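Local coordinates for trp repressor binding protein WrbA (PDB 1YDG) that reduces quinones to quinols with NADH or NADPH, using one FMN bound to each subunit of a homotetramer, at residues B[8-14]-B[37-43]; B[71-76]-B[100-104]; B[79-83]-B[193-197]; B[118-122]-B[134-139]; B[166-170]-B[185-189]. The contacts are given in a common frame with arbitrary orientation. Numbering follows the deposited sequence.

How the interactions relate
The five contacts belong to one flavodoxin-like subunit. Interaction 1 is a strand-strand contact held by a backbone hydrogen-bond ladder. Interaction 2 joins two helix ends on one face of the sheet, and its contacts are mostly apolar. Interactions 1 and 2 each mix buried with more exposed residues. Interactions 3, 4 and 5 are buried. Interactions 3 and 5 share helix 180-204, which offers one glutamine to the sheet in interaction 3 and another to a loop in interaction 5. Interaction 4 is mostly apolar and aromatic, with one tyrosine hydroxyl bond. Its Ser119 meets the glutamines of both interactions 3 and 5. Interactions 1, 3 and 4 reach the same sheet.

Interaction 1: residues B[8-14]-B[37-43]; sequences KLAIVFY and EVRLLKV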
# COMPACT_ATOMS: atom_id res chain seq x y z
N LYS B 8 -7.92 -13.92 -25.34
CA LYS B 8 -9.07 -13.03 -25.16
C LYS B 8 -8.70 -11.96 -24.14
O LYS B 8 -8.46 -12.27 -22.97
CB LYS B 8 -10.28 -13.82 -24.68
CG LYS B 8 -10.80 -14.81 -25.70
CD LYS B 8 -11.63 -15.91 -25.04
CE LYS B 8 -12.23 -16.89 -26.09
NZ LYS B 8 -11.26 -17.27 -27.16
N LEU B 9 -8.67 -10.70 -24.61
CA LEU B 9 -8.18 -9.58 -23.83
C LEU B 9 -9.29 -8.59 -23.66
O LEU B 9 -9.82 -8.09 -24.64
CB LEU B 9 -7.00 -8.91 -24.55
CG LEU B 9 -6.46 -7.60 -23.99
CD1 LEU B 9 -5.77 -7.78 -22.62
CD2 LEU B 9 -5.50 -6.90 -24.99
N ALA B 10 -9.64 -8.30 -22.40
CA ALA B 10 -10.60 -7.26 -22.05
C ALA B 10 -9.87 -6.07 -21.45
O ALA B 10 -9.18 -6.22 -20.43
CB ALA B 10 -11.62 -7.78 -21.06
N ILE B 11 -10.05 -4.90 -22.06
CA ILE B 11 -9.57 -3.62 -21.52
C ILE B 11 -10.78 -2.93 -20.92
O ILE B 11 -11.67 -2.51 -21.67
CB ILE B 11 -8.98 -2.70 -22.61
CG1 ILE B 11 -7.98 -3.45 -23.53
CG2 ILE B 11 -8.33 -1.47 -22.00
CD1 ILE B 11 -6.84 -4.07 -22.82
N VAL B 12 -10.82 -2.85 -19.59
CA VAL B 12 -11.93 -2.23 -18.86
C VAL B 12 -11.38 -0.93 -18.25
O VAL B 12 -10.40 -0.95 -17.48
CB VAL B 12 -12.49 -3.13 -17.73
CG1 VAL B 12 -13.62 -2.43 -16.99
CG2 VAL B 12 -12.96 -4.45 -18.29
N PHE B 13 -11.96 0.19 -18.67
CA PHE B 13 -11.44 1.50 -18.30
C PHE B 13 -12.56 2.42 -17.89
O PHE B 13 -13.68 2.36 -18.44
CB PHE B 13 -10.63 2.11 -19.46
CG PHE B 13 -11.50 2.66 -20.56
CD1 PHE B 13 -11.82 4.01 -20.60
CD2 PHE B 13 -12.02 1.81 -21.52
CE1 PHE B 13 -12.63 4.51 -21.58
CE2 PHE B 13 -12.85 2.31 -22.52
CZ PHE B 13 -13.16 3.65 -22.55
N TYR B 14 -12.29 3.23 -16.87
CA TYR B 14 -13.11 4.39 -16.58
C TYR B 14 -12.39 5.63 -17.07
O TYR B 14 -11.16 5.74 -16.95
CB TYR B 14 -13.43 4.53 -15.08
CG TYR B 14 -14.25 5.78 -14.89
CD1 TYR B 14 -15.56 5.83 -15.34
CD2 TYR B 14 -13.67 6.95 -14.41
CE1 TYR B 14 -16.30 7.01 -15.24
CE2 TYR B 14 -14.39 8.14 -14.33
CZ TYR B 14 -15.71 8.16 -14.75
OH TYR B 14 -16.43 9.31 -14.67
N GLU B 37 -7.65 -11.28 -29.44
CA GLU B 37 -9.02 -10.84 -29.65
C GLU B 37 -9.34 -9.84 -28.55
O GLU B 37 -9.29 -10.19 -27.38
CB GLU B 37 -9.98 -12.03 -29.56
CG GLU B 37 -11.43 -11.63 -29.76
CD GLU B 37 -12.37 -12.80 -29.93
OE1 GLU B 37 -12.10 -13.89 -29.38
OE2 GLU B 37 -13.39 -12.61 -30.63
N VAL B 38 -9.68 -8.61 -28.93
CA VAL B 38 -9.79 -7.53 -27.95
C VAL B 38 -11.22 -7.01 -27.76
O VAL B 38 -11.94 -6.79 -28.73
CB VAL B 38 -8.88 -6.34 -28.32
CG1 VAL B 38 -8.80 -5.35 -27.19
CG2 VAL B 38 -7.46 -6.84 -28.70
N ARG B 39 -11.61 -6.83 -26.50
CA ARG B 39 -12.77 -5.99 -26.16
C ARG B 39 -12.30 -4.74 -25.44
O ARG B 39 -11.65 -4.83 -24.41
CB ARG B 39 -13.77 -6.72 -25.26
CG ARG B 39 -14.39 -7.91 -25.93
CD ARG B 39 -15.45 -8.55 -25.06
NE ARG B 39 -16.04 -9.68 -25.75
CZ ARG B 39 -16.81 -10.60 -25.18
NH1 ARG B 39 -17.14 -10.53 -23.90
NH2 ARG B 39 -17.26 -11.60 -25.93
N LEU B 40 -12.64 -3.58 -25.98
CA LEU B 40 -12.52 -2.30 -25.31
C LEU B 40 -13.86 -1.96 -24.69
O LEU B 40 -14.86 -1.83 -25.41
CB LEU B 40 -12.12 -1.24 -26.32
CG LEU B 40 -12.03 0.22 -25.88
CD1 LEU B 40 -11.00 0.34 -24.81
CD2 LEU B 40 -11.66 1.09 -27.08
N LEU B 41 -13.88 -1.79 -23.38
CA LEU B 41 -15.10 -1.72 -22.58
C LEU B 41 -15.03 -0.58 -21.59
O LEU B 41 -14.09 -0.48 -20.78
CB LEU B 41 -15.29 -3.03 -21.80
CG LEU B 41 -15.33 -4.29 -22.67
CD1 LEU B 41 -14.97 -5.49 -21.82
CD2 LEU B 41 -16.69 -4.46 -23.31
N LYS B 42 -16.03 0.28 -21.60
CA LYS B 42 -16.05 1.41 -20.67
C LYS B 42 -16.80 1.04 -19.40
O LYS B 42 -17.77 0.25 -19.39
CB LYS B 42 -16.66 2.65 -21.34
CG LYS B 42 -18.15 2.56 -21.56
CD LYS B 42 -18.73 3.73 -22.34
CE LYS B 42 -20.25 3.55 -22.53
NZ LYS B 42 -20.78 4.22 -23.76
N VAL B 43 -16.36 1.64 -18.30
CA VAL B 43 -17.03 1.49 -17.03
C VAL B 43 -18.23 2.45 -16.98
O VAL B 43 -18.11 3.64 -17.23
CB VAL B 43 -16.05 1.76 -15.83
CG1 VAL B 43 -16.80 1.86 -14.51
CG2 VAL B 43 -14.97 0.69 -15.74
O HOH W 1 -10.29 -15.89 -29.07
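Strands 8-13 and 37-42 run side by side and parallel, with axes 4.8 Å apart at an angle of 16°. The backbones are tied by a regular ladder. Leu9 N gives to Glu37 O at 2.9 Å, Arg39 N to Leu9 O at 2.9 Å, and Ile11 N to Arg39 O at 2.8 Å. The ladder closes with Val43 N to Phe13 O at 2.8 Å. Leu9, Ile11 and Phe13 lie on the same sheet face as Val38, Leu40 and Lys42. Leu9 and Leu40 both take the tp rotamer. Leu40 CD1 thereby reaches Phe13 CE2 at 3.5 Å. The p rotamer of Phe13 leans the ring toward strand 37-42, so Lys42 CA sits over the ring face in a CH-pi contact, 4.2 Å from the centroid. This is the strand pair of a beta-alpha-beta unit of the flavodoxin-like fold, and the connecting helix 19-33 covers this face. On the other face, Leu41 (mt) turns CD1 to Ala10 CB at 4.1 Å and Val12 CG2 at 4.2 Å. Val12 CG1 meets Val43 CG2 at 3.6 Å. Arg39 extends outward to a salt bridge with Asp75. Lys8 and Glu37 are too far apart for a salt bridge, but a water joins them, 2.5 Å from Lys8 NZ and 2.7 Å from Glu37 OE1.

Interaction 2: residues B[71-76]-B[100-104]; sequences ATPADL and FIDTL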
# COMPACT_ATOMS: atom_id res chain seq x y z
N ALA B 71 -18.89 -2.20 -19.75
CA ALA B 71 -18.35 -3.41 -19.14
C ALA B 71 -19.36 -4.07 -18.21
O ALA B 71 -20.06 -3.41 -17.44
CB ALA B 71 -17.05 -3.09 -18.39
N THR B 72 -19.40 -5.40 -18.29
CA THR B 72 -20.21 -6.23 -17.42
C THR B 72 -19.33 -7.37 -16.92
O THR B 72 -18.31 -7.69 -17.53
CB THR B 72 -21.44 -6.79 -18.19
OG1 THR B 72 -21.01 -7.74 -19.17
CG2 THR B 72 -22.20 -5.68 -18.89
N PRO B 73 -19.72 -8.02 -15.80
CA PRO B 73 -18.95 -9.15 -15.30
C PRO B 73 -18.62 -10.26 -16.32
O PRO B 73 -17.52 -10.79 -16.30
CB PRO B 73 -19.82 -9.67 -14.18
CG PRO B 73 -20.52 -8.46 -13.69
CD PRO B 73 -20.86 -7.71 -14.93
N ALA B 74 -19.55 -10.59 -17.22
CA ALA B 74 -19.33 -11.61 -18.24
C ALA B 74 -18.15 -11.35 -19.18
O ALA B 74 -17.61 -12.28 -19.79
CB ALA B 74 -20.61 -11.81 -19.07
N ASP B 75 -17.77 -10.08 -19.32
CA ASP B 75 -16.57 -9.71 -20.06
C ASP B 75 -15.31 -10.28 -19.39
O ASP B 75 -14.37 -10.75 -20.07
CB ASP B 75 -16.46 -8.18 -20.18
CG ASP B 75 -17.52 -7.57 -21.12
OD1 ASP B 75 -17.70 -8.09 -22.25
OD2 ASP B 75 -18.16 -6.57 -20.74
N LEU B 76 -15.28 -10.27 -18.05
CA LEU B 76 -14.15 -10.86 -17.33
C LEU B 76 -14.19 -12.39 -17.34
O LEU B 76 -13.14 -13.01 -17.39
CB LEU B 76 -14.04 -10.32 -15.91
CG LEU B 76 -14.03 -8.79 -15.77
CD1 LEU B 76 -13.58 -8.41 -14.39
CD2 LEU B 76 -13.17 -8.09 -16.81
N PHE B 100 -18.03 -0.99 -10.41
CA PHE B 100 -17.90 -2.12 -11.30
C PHE B 100 -17.31 -3.32 -10.58
O PHE B 100 -17.84 -4.41 -10.65
CB PHE B 100 -17.01 -1.78 -12.51
CG PHE B 100 -16.76 -2.97 -13.38
CD1 PHE B 100 -17.83 -3.60 -14.03
CD2 PHE B 100 -15.50 -3.50 -13.50
CE1 PHE B 100 -17.61 -4.73 -14.82
CE2 PHE B 100 -15.29 -4.62 -14.26
CZ PHE B 100 -16.34 -5.24 -14.92
N ILE B 101 -16.20 -3.10 -9.88
CA ILE B 101 -15.55 -4.15 -9.09
C ILE B 101 -16.55 -4.80 -8.11
O ILE B 101 -16.59 -6.02 -7.97
CB ILE B 101 -14.30 -3.58 -8.36
CG1 ILE B 101 -13.17 -3.34 -9.36
CG2 ILE B 101 -13.85 -4.50 -7.23
CD1 ILE B 101 -12.04 -2.45 -8.85
N ASP B 102 -17.39 -3.99 -7.49
CA ASP B 102 -18.37 -4.50 -6.54
C ASP B 102 -19.48 -5.34 -7.19
O ASP B 102 -20.18 -6.07 -6.48
CB ASP B 102 -18.95 -3.36 -5.67
CG ASP B 102 -17.95 -2.81 -4.66
OD1 ASP B 102 -16.81 -3.32 -4.62
OD2 ASP B 102 -18.29 -1.86 -3.89
N THR B 103 -19.63 -5.30 -8.51
CA THR B 103 -20.56 -6.21 -9.20
C THR B 103 -19.99 -7.60 -9.46
O THR B 103 -20.72 -8.49 -9.88
CB THR B 103 -21.06 -5.67 -10.55
OG1 THR B 103 -19.99 -5.64 -11.52
CG2 THR B 103 -21.67 -4.33 -10.37
N LEU B 104 -18.71 -7.79 -9.17
CA LEU B 104 -18.02 -9.04 -9.46
C LEU B 104 -18.12 -10.12 -8.38
O LEU B 104 -17.44 -11.13 -8.47
CB LEU B 104 -16.54 -8.76 -9.76
CG LEU B 104 -16.25 -7.72 -10.84
CD1 LEU B 104 -14.76 -7.44 -10.90
CD2 LEU B 104 -16.79 -8.16 -12.20
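Ala71 opens the contact. Its CB lies 4.0 Å from Phe100 CE1, and its O lies 3.8 Å from the same atom. Ala71 also bonds through its backbone to Lys42, which holds this segment beside the sheet. At Thr72 the side chain turns away, and the backbone does the touching: Thr72 C is 3.8 Å from Phe100 CE1, at the ring edge. Thr72 N gives a hydrogen bond to Asp75 OD2 at 3.0 Å, joining Thr72 to the first turn of the helix. Pro73, at the start of the helix range 73-78, packs on Thr103 and Leu104. Pro73 CG is 3.6 Å from Thr103 OG1, which donates back to Phe100 O at 2.6 Å, and Pro73 CB is 3.9 Å from Leu104 CD2. In the flavodoxin-like fold, helices lie on both faces of a central parallel sheet. Here the start of helix 73-78 meets the end of helix 95-102 over one face, and Ala71, Leu76 and Phe100 all touch Val12 of the sheet beneath. Asp75 forms a salt bridge with Arg39. Leu76, one turn on from Pro73, faces the other segment again. Its CD1 sits 3.8 Å from Leu104 CD1 and 4.2 Å from Phe100 CE2. The t rotamer of Phe100 carries its ring to this group. Leu104 CD2 touches both Pro73 and Leu76, and CD1 adds a second contact with Leu76.

Interaction 3: residues B[79-83]-B[193-197]; sequences AEAIV and QVELT
Gln193, Thr197 and Ala81 carry most of this contact. Helix 193-197 crosses strand 81-83 nearly antiparallel, at 156°, with axes 9.3 Å apart at their closest. Its backbone angles stay near -60/-45. Ala81 and Thr197 are the nearest pair, CA to CA 6.5 Å. Ala79 and Glu80 are loop. The strand begins at Ala81 (phi/psi -132/129), which points its CB at the helix, 3.5 Å from Thr197 OG1 and 3.9 Å from Gln193 NE2. Gln193 is stretched out (tt). Its NE2 gives a hydrogen bond to Ile82 O at 3.0 Å, and its OE1 lies 3.5 Å from Val83 CG2 and bonds to Ser119 on the next strand. Thr197, one turn later, is m. Its OG1 gives a 2.6 Å bond back to Gln193 O, and its CG2 lies 3.7 Å from Glu80 O. Both Gln193 NE2 and Thr197 OG1 also bond to Thr117 OG1. The C-terminal helix runs antiparallel alongside a central strand, the helix-on-sheet packing of the three-layer alpha/beta/alpha sandwich of the flavodoxin-like fold.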
# COMPACT_ATOMS: atom_id res chain seq x y z
N ALA B 79 -12.75 -13.11 -20.70
CA ALA B 79 -11.35 -12.76 -20.86
C ALA B 79 -10.41 -13.82 -20.30
O ALA B 79 -10.71 -14.51 -19.34
CB ALA B 79 -11.06 -11.40 -20.20
N GLU B 80 -9.26 -13.94 -20.93
CA GLU B 80 -8.17 -14.70 -20.36
C GLU B 80 -7.14 -13.73 -19.81
O GLU B 80 -6.36 -14.08 -18.92
CB GLU B 80 -7.59 -15.59 -21.43
CG GLU B 80 -8.50 -16.75 -21.75
CD GLU B 80 -8.34 -17.29 -23.15
OE1 GLU B 80 -7.93 -16.55 -24.05
OE2 GLU B 80 -8.64 -18.48 -23.35
N ALA B 81 -7.15 -12.50 -20.33
CA ALA B 81 -6.25 -11.45 -19.89
C ALA B 81 -7.05 -10.19 -19.65
O ALA B 81 -7.82 -9.78 -20.50
CB ALA B 81 -5.18 -11.23 -20.95
N ILE B 82 -6.88 -9.58 -18.49
CA ILE B 82 -7.60 -8.38 -18.11
C ILE B 82 -6.70 -7.18 -17.86
O ILE B 82 -5.70 -7.28 -17.16
CB ILE B 82 -8.40 -8.62 -16.81
CG1 ILE B 82 -9.48 -9.68 -17.05
CG2 ILE B 82 -8.98 -7.30 -16.28
CD1 ILE B 82 -9.95 -10.44 -15.79
N VAL B 83 -7.09 -6.03 -18.41
CA VAL B 83 -6.47 -4.76 -18.02
C VAL B 83 -7.55 -3.85 -17.48
O VAL B 83 -8.59 -3.69 -18.12
CB VAL B 83 -5.75 -4.05 -19.21
CG1 VAL B 83 -5.23 -2.67 -18.81
CG2 VAL B 83 -4.63 -4.89 -19.79
N GLN B 193 1.80 -8.71 -21.67
CA GLN B 193 0.74 -9.47 -21.00
C GLN B 193 0.09 -10.50 -21.91
O GLN B 193 -0.18 -11.63 -21.48
CB GLN B 193 -0.32 -8.53 -20.40
CG GLN B 193 -1.49 -9.27 -19.74
CD GLN B 193 -2.38 -8.37 -18.94
OE1 GLN B 193 -2.13 -7.18 -18.84
NE2 GLN B 193 -3.44 -8.94 -18.35
N VAL B 194 -0.14 -10.14 -23.17
CA VAL B 194 -0.71 -11.07 -24.15
C VAL B 194 0.24 -12.25 -24.38
O VAL B 194 -0.19 -13.40 -24.37
CB VAL B 194 -1.03 -10.36 -25.49
CG1 VAL B 194 -1.30 -11.36 -26.63
CG2 VAL B 194 -2.20 -9.42 -25.32
N GLU B 195 1.53 -11.96 -24.57
CA GLU B 195 2.56 -13.01 -24.70
C GLU B 195 2.64 -13.95 -23.49
O GLU B 195 2.66 -15.18 -23.64
CB GLU B 195 3.93 -12.37 -24.97
CG GLU B 195 4.04 -11.76 -26.37
CD GLU B 195 5.28 -10.88 -26.57
OE1 GLU B 195 6.15 -10.81 -25.67
OE2 GLU B 195 5.38 -10.25 -27.66
N LEU B 196 2.66 -13.40 -22.28
CA LEU B 196 2.59 -14.24 -21.07
C LEU B 196 1.32 -15.10 -21.02
O LEU B 196 1.37 -16.30 -20.73
CB LEU B 196 2.71 -13.39 -19.80
CG LEU B 196 4.12 -12.83 -19.51
CD1 LEU B 196 4.06 -11.75 -18.45
CD2 LEU B 196 5.10 -13.91 -19.10
N THR B 197 0.18 -14.48 -21.32
CA THR B 197 -1.11 -15.18 -21.26
C THR B 197 -1.16 -16.34 -22.27
O THR B 197 -1.59 -17.44 -21.93
CB THR B 197 -2.28 -14.23 -21.55
OG1 THR B 197 -2.19 -13.05 -20.73
CG2 THR B 197 -3.60 -14.93 -21.28

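Interaction 4: residues B[118-122]-B[134-139]; sequences FSAMT and TLQTLY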
# COMPACT_ATOMS: atom_id res chain seq x y z
N PHE B 118 -3.69 -10.20 -15.17
CA PHE B 118 -4.16 -8.90 -14.76
C PHE B 118 -3.03 -7.90 -14.71
O PHE B 118 -2.00 -8.16 -14.09
CB PHE B 118 -4.75 -8.96 -13.37
CG PHE B 118 -5.36 -7.67 -12.93
CD1 PHE B 118 -6.67 -7.36 -13.28
CD2 PHE B 118 -4.62 -6.73 -12.21
CE1 PHE B 118 -7.25 -6.15 -12.88
CE2 PHE B 118 -5.18 -5.52 -11.81
CZ PHE B 118 -6.50 -5.22 -12.16
N SER B 119 -3.24 -6.75 -15.34
CA SER B 119 -2.38 -5.58 -15.12
C SER B 119 -3.25 -4.33 -15.12
O SER B 119 -4.45 -4.40 -15.42
CB SER B 119 -1.28 -5.49 -16.18
OG SER B 119 -1.75 -4.90 -17.36
N ALA B 120 -2.67 -3.20 -14.74
CA ALA B 120 -3.45 -2.01 -14.53
C ALA B 120 -2.74 -0.75 -15.02
O ALA B 120 -1.53 -0.74 -15.19
CB ALA B 120 -3.81 -1.88 -13.05
N MET B 121 -3.52 0.30 -15.24
CA MET B 121 -3.04 1.58 -15.75
C MET B 121 -3.81 2.67 -15.06
O MET B 121 -4.92 2.45 -14.55
CB MET B 121 -3.27 1.73 -17.26
CG MET B 121 -2.63 0.68 -18.13
SD MET B 121 -2.85 0.96 -19.91
CE MET B 121 -4.61 1.16 -20.05
N THR B 122 -3.22 3.85 -15.01
CA THR B 122 -3.85 4.98 -14.35
C THR B 122 -3.41 6.35 -14.89
O THR B 122 -2.55 6.45 -15.78
CB THR B 122 -3.60 4.88 -12.82
OG1 THR B 122 -4.47 5.77 -12.12
CG2 THR B 122 -2.13 5.18 -12.49
N THR B 134 -2.87 4.06 -6.73
CA THR B 134 -4.09 3.68 -7.45
C THR B 134 -3.87 2.35 -8.10
O THR B 134 -4.73 1.47 -8.01
CB THR B 134 -4.50 4.70 -8.53
OG1 THR B 134 -4.73 5.98 -7.91
CG2 THR B 134 -5.77 4.26 -9.26
N LEU B 135 -2.71 2.18 -8.73
CA LEU B 135 -2.36 0.90 -9.32
C LEU B 135 -2.29 -0.20 -8.25
O LEU B 135 -2.86 -1.29 -8.42
CB LEU B 135 -1.03 1.01 -10.06
CG LEU B 135 -1.03 2.01 -11.23
CD1 LEU B 135 0.38 2.26 -11.70
CD2 LEU B 135 -1.90 1.48 -12.38
N GLN B 136 -1.59 0.08 -7.16
CA GLN B 136 -1.48 -0.86 -6.06
C GLN B 136 -2.85 -1.36 -5.58
O GLN B 136 -3.05 -2.56 -5.40
CB GLN B 136 -0.75 -0.23 -4.88
CG GLN B 136 -0.75 -1.08 -3.60
CD GLN B 136 -0.00 -0.40 -2.42
OE1 GLN B 136 -0.48 0.58 -1.83
NE2 GLN B 136 1.15 -0.94 -2.08
N THR B 137 -3.78 -0.45 -5.35
CA THR B 137 -5.12 -0.85 -4.88
C THR B 137 -5.80 -1.78 -5.87
O THR B 137 -6.52 -2.70 -5.49
CB THR B 137 -6.03 0.35 -4.60
OG1 THR B 137 -6.27 1.08 -5.80
CG2 THR B 137 -5.42 1.28 -3.59
N LEU B 138 -5.54 -1.56 -7.16
CA LEU B 138 -6.13 -2.39 -8.22
C LEU B 138 -5.51 -3.79 -8.27
O LEU B 138 -6.22 -4.79 -8.45
CB LEU B 138 -6.01 -1.68 -9.57
CG LEU B 138 -6.90 -0.44 -9.72
CD1 LEU B 138 -6.62 0.25 -11.05
CD2 LEU B 138 -8.41 -0.77 -9.59
N TYR B 139 -4.19 -3.86 -8.08
CA TYR B 139 -3.53 -5.15 -8.00
C TYR B 139 -3.96 -5.92 -6.76
O TYR B 139 -4.19 -7.14 -6.86
CB TYR B 139 -1.99 -5.06 -8.07
CG TYR B 139 -1.46 -4.72 -9.45
CD1 TYR B 139 -1.40 -5.68 -10.45
CD2 TYR B 139 -1.02 -3.45 -9.74
CE1 TYR B 139 -0.96 -5.37 -11.71
CE2 TYR B 139 -0.57 -3.12 -11.02
CZ TYR B 139 -0.52 -4.08 -11.99
OH TYR B 139 -0.07 -3.75 -13.25
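Ala120 makes the hollow in this contact. It points at helix 134-139, and its small side chain lets three larger ones close in. Leu135 CD2 comes to 3.9 Å from Ala120 CB, Leu138 CD1 to 4.1 Å and Tyr139 CE2 to 4.0 Å. Two larger residues flank it along the strand. Phe118 turns its ring edge to the face of Tyr139 in an offset edge-to-face pair, with centroids 5.7 Å apart and planes at 87°. The same ring passes close to the helix backbone, Phe118 CE2 to Leu138 O 3.6 Å. Thr122 fills the other end: its CG2 meets Leu135 CG at 3.6 Å, and its OG1 meets Thr134 CG2 at 3.5 Å. Thr122 OG1 is hydrogen-bonded to Ser86 O. The Tyr139 ring passes beside Ala120 CB, and its OH reaches the strand backbone. Ala120 N donates to Tyr139 OH at 3.0 Å, and this hydroxyl also bonds to Tyr167 O. Strand and helix run nearly antiparallel, at 154°, with axes 8.1 Å apart. They open the beta-alpha-beta unit 117-124, 131-144, 148-149, and the end of the strand and the loop after it carry the FMN-binding residues Ser123 to Gly129.

Interaction 5: residues B[166-170]-B[185-189]; sequences PYGAS and SIRHQ
This is a buried loop-on-helix contact. The loop 166-170, just before strand 170-172, rests on helix 180-204 through residues 185-189. Ala169 and Gln189 do most of the work. The nearest backbone pair is Ala169 and Ile186, CA to CA 5.7 Å; Gly168 and Gln189 follow at 7.3 Å. Pro166 and Tyr167 have phi/psi near -69/-22 and -83/-23. Gly168 then swings to 154/158, where a CB would jam against the carbonyl O of Tyr167, so the turn calls for glycine. Ala169, at -55/134, leads into the strand and points its CB at the helix. That CB meets Ile186 CG1 at 3.6 Å and Ser185 OG at 4.4 Å. Ile186 is mt. Residues 185-189 are regular helix, with Gln189 N bonded to Ser185 O at 3.0 Å. Gln189 is extended (tt, chi3 -32°) and accepts from Ala169 N with its OE1 at 2.9 Å, N-H...O angle 159°. The same OE1 lies 3.5 Å from Gly168 CA. Tyr167 points away from the helix, and its hydroxyl bonds to His144, an FMN-binding residue, of one neighbouring subunit and to Thr133 of another. Gln189 NE2 bonds to Ser119 OG and Ala120 O. The amide therefore accepts from the loop and donates to strand 117-124, so its orientation is set and both its polar atoms are satisfied in the buried interior.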
# COMPACT_ATOMS: atom_id res chain seq x y z
N PRO B 166 6.98 0.84 -13.11
CA PRO B 166 7.04 -0.60 -13.13
C PRO B 166 5.67 -1.26 -12.81
O PRO B 166 5.42 -2.40 -13.19
CB PRO B 166 8.08 -0.91 -12.06
CG PRO B 166 7.98 0.19 -11.12
CD PRO B 166 7.70 1.40 -11.94
N TYR B 167 4.79 -0.53 -12.14
CA TYR B 167 3.52 -1.11 -11.68
C TYR B 167 2.50 -1.10 -12.79
O TYR B 167 1.57 -1.88 -12.77
CB TYR B 167 2.96 -0.35 -10.45
CG TYR B 167 3.92 -0.20 -9.29
CD1 TYR B 167 3.95 0.98 -8.55
CD2 TYR B 167 4.79 -1.22 -8.92
CE1 TYR B 167 4.84 1.15 -7.49
CE2 TYR B 167 5.69 -1.06 -7.82
CZ TYR B 167 5.69 0.12 -7.13
OH TYR B 167 6.54 0.30 -6.06
N GLY B 168 2.69 -0.20 -13.75
CA GLY B 168 1.75 -0.03 -14.84
C GLY B 168 1.82 1.37 -15.41
O GLY B 168 2.26 2.30 -14.75
N ALA B 169 1.38 1.51 -16.65
CA ALA B 169 1.39 2.81 -17.34
C ALA B 169 0.64 3.83 -16.51
O ALA B 169 -0.43 3.54 -15.97
CB ALA B 169 0.76 2.68 -18.73
N SER B 170 1.23 5.01 -16.36
CA SER B 170 0.56 6.10 -15.67
C SER B 170 0.95 7.42 -16.29
O SER B 170 2.14 7.73 -16.46
CB SER B 170 0.82 6.08 -14.15
OG SER B 170 2.16 6.34 -13.83
N SER B 185 4.82 2.84 -23.58
CA SER B 185 4.70 2.19 -22.29
C SER B 185 3.47 1.27 -22.26
O SER B 185 3.55 0.08 -21.93
CB SER B 185 4.62 3.26 -21.21
OG SER B 185 4.95 2.74 -19.94
N ILE B 186 2.33 1.83 -22.68
CA ILE B 186 1.08 1.09 -22.75
C ILE B 186 1.22 -0.10 -23.70
O ILE B 186 0.88 -1.22 -23.34
CB ILE B 186 -0.08 2.02 -23.19
CG1 ILE B 186 -0.39 3.03 -22.09
CG2 ILE B 186 -1.32 1.23 -23.56
CD1 ILE B 186 -1.05 4.29 -22.59
N ARG B 187 1.74 0.15 -24.91
CA ARG B 187 1.89 -0.90 -25.92
C ARG B 187 2.68 -2.10 -25.42
O ARG B 187 2.30 -3.26 -25.65
CB ARG B 187 2.57 -0.35 -27.19
CG ARG B 187 1.75 0.66 -28.00
CD ARG B 187 2.28 0.85 -29.46
NE ARG B 187 3.61 1.49 -29.55
CZ ARG B 187 3.84 2.81 -29.59
NH1 ARG B 187 2.85 3.69 -29.52
NH2 ARG B 187 5.08 3.26 -29.70
N HIS B 188 3.79 -1.83 -24.75
CA HIS B 188 4.66 -2.88 -24.25
C HIS B 188 3.99 -3.67 -23.14
O HIS B 188 4.03 -4.92 -23.14
CB HIS B 188 5.99 -2.29 -23.75
CG HIS B 188 6.83 -3.27 -22.98
ND1 HIS B 188 7.50 -4.31 -23.59
CD2 HIS B 188 7.06 -3.40 -21.65
CE1 HIS B 188 8.12 -5.03 -22.67
NE2 HIS B 188 7.88 -4.49 -21.48
N GLN B 189 3.38 -2.95 -22.21
CA GLN B 189 2.62 -3.57 -21.11
C GLN B 189 1.61 -4.59 -21.61
O GLN B 189 1.56 -5.71 -21.09
CB GLN B 189 1.91 -2.52 -20.28
CG GLN B 189 1.15 -3.09 -19.07
CD GLN B 189 0.52 -2.03 -18.22
OE1 GLN B 189 1.04 -0.92 -18.10
NE2 GLN B 189 -0.62 -2.37 -17.58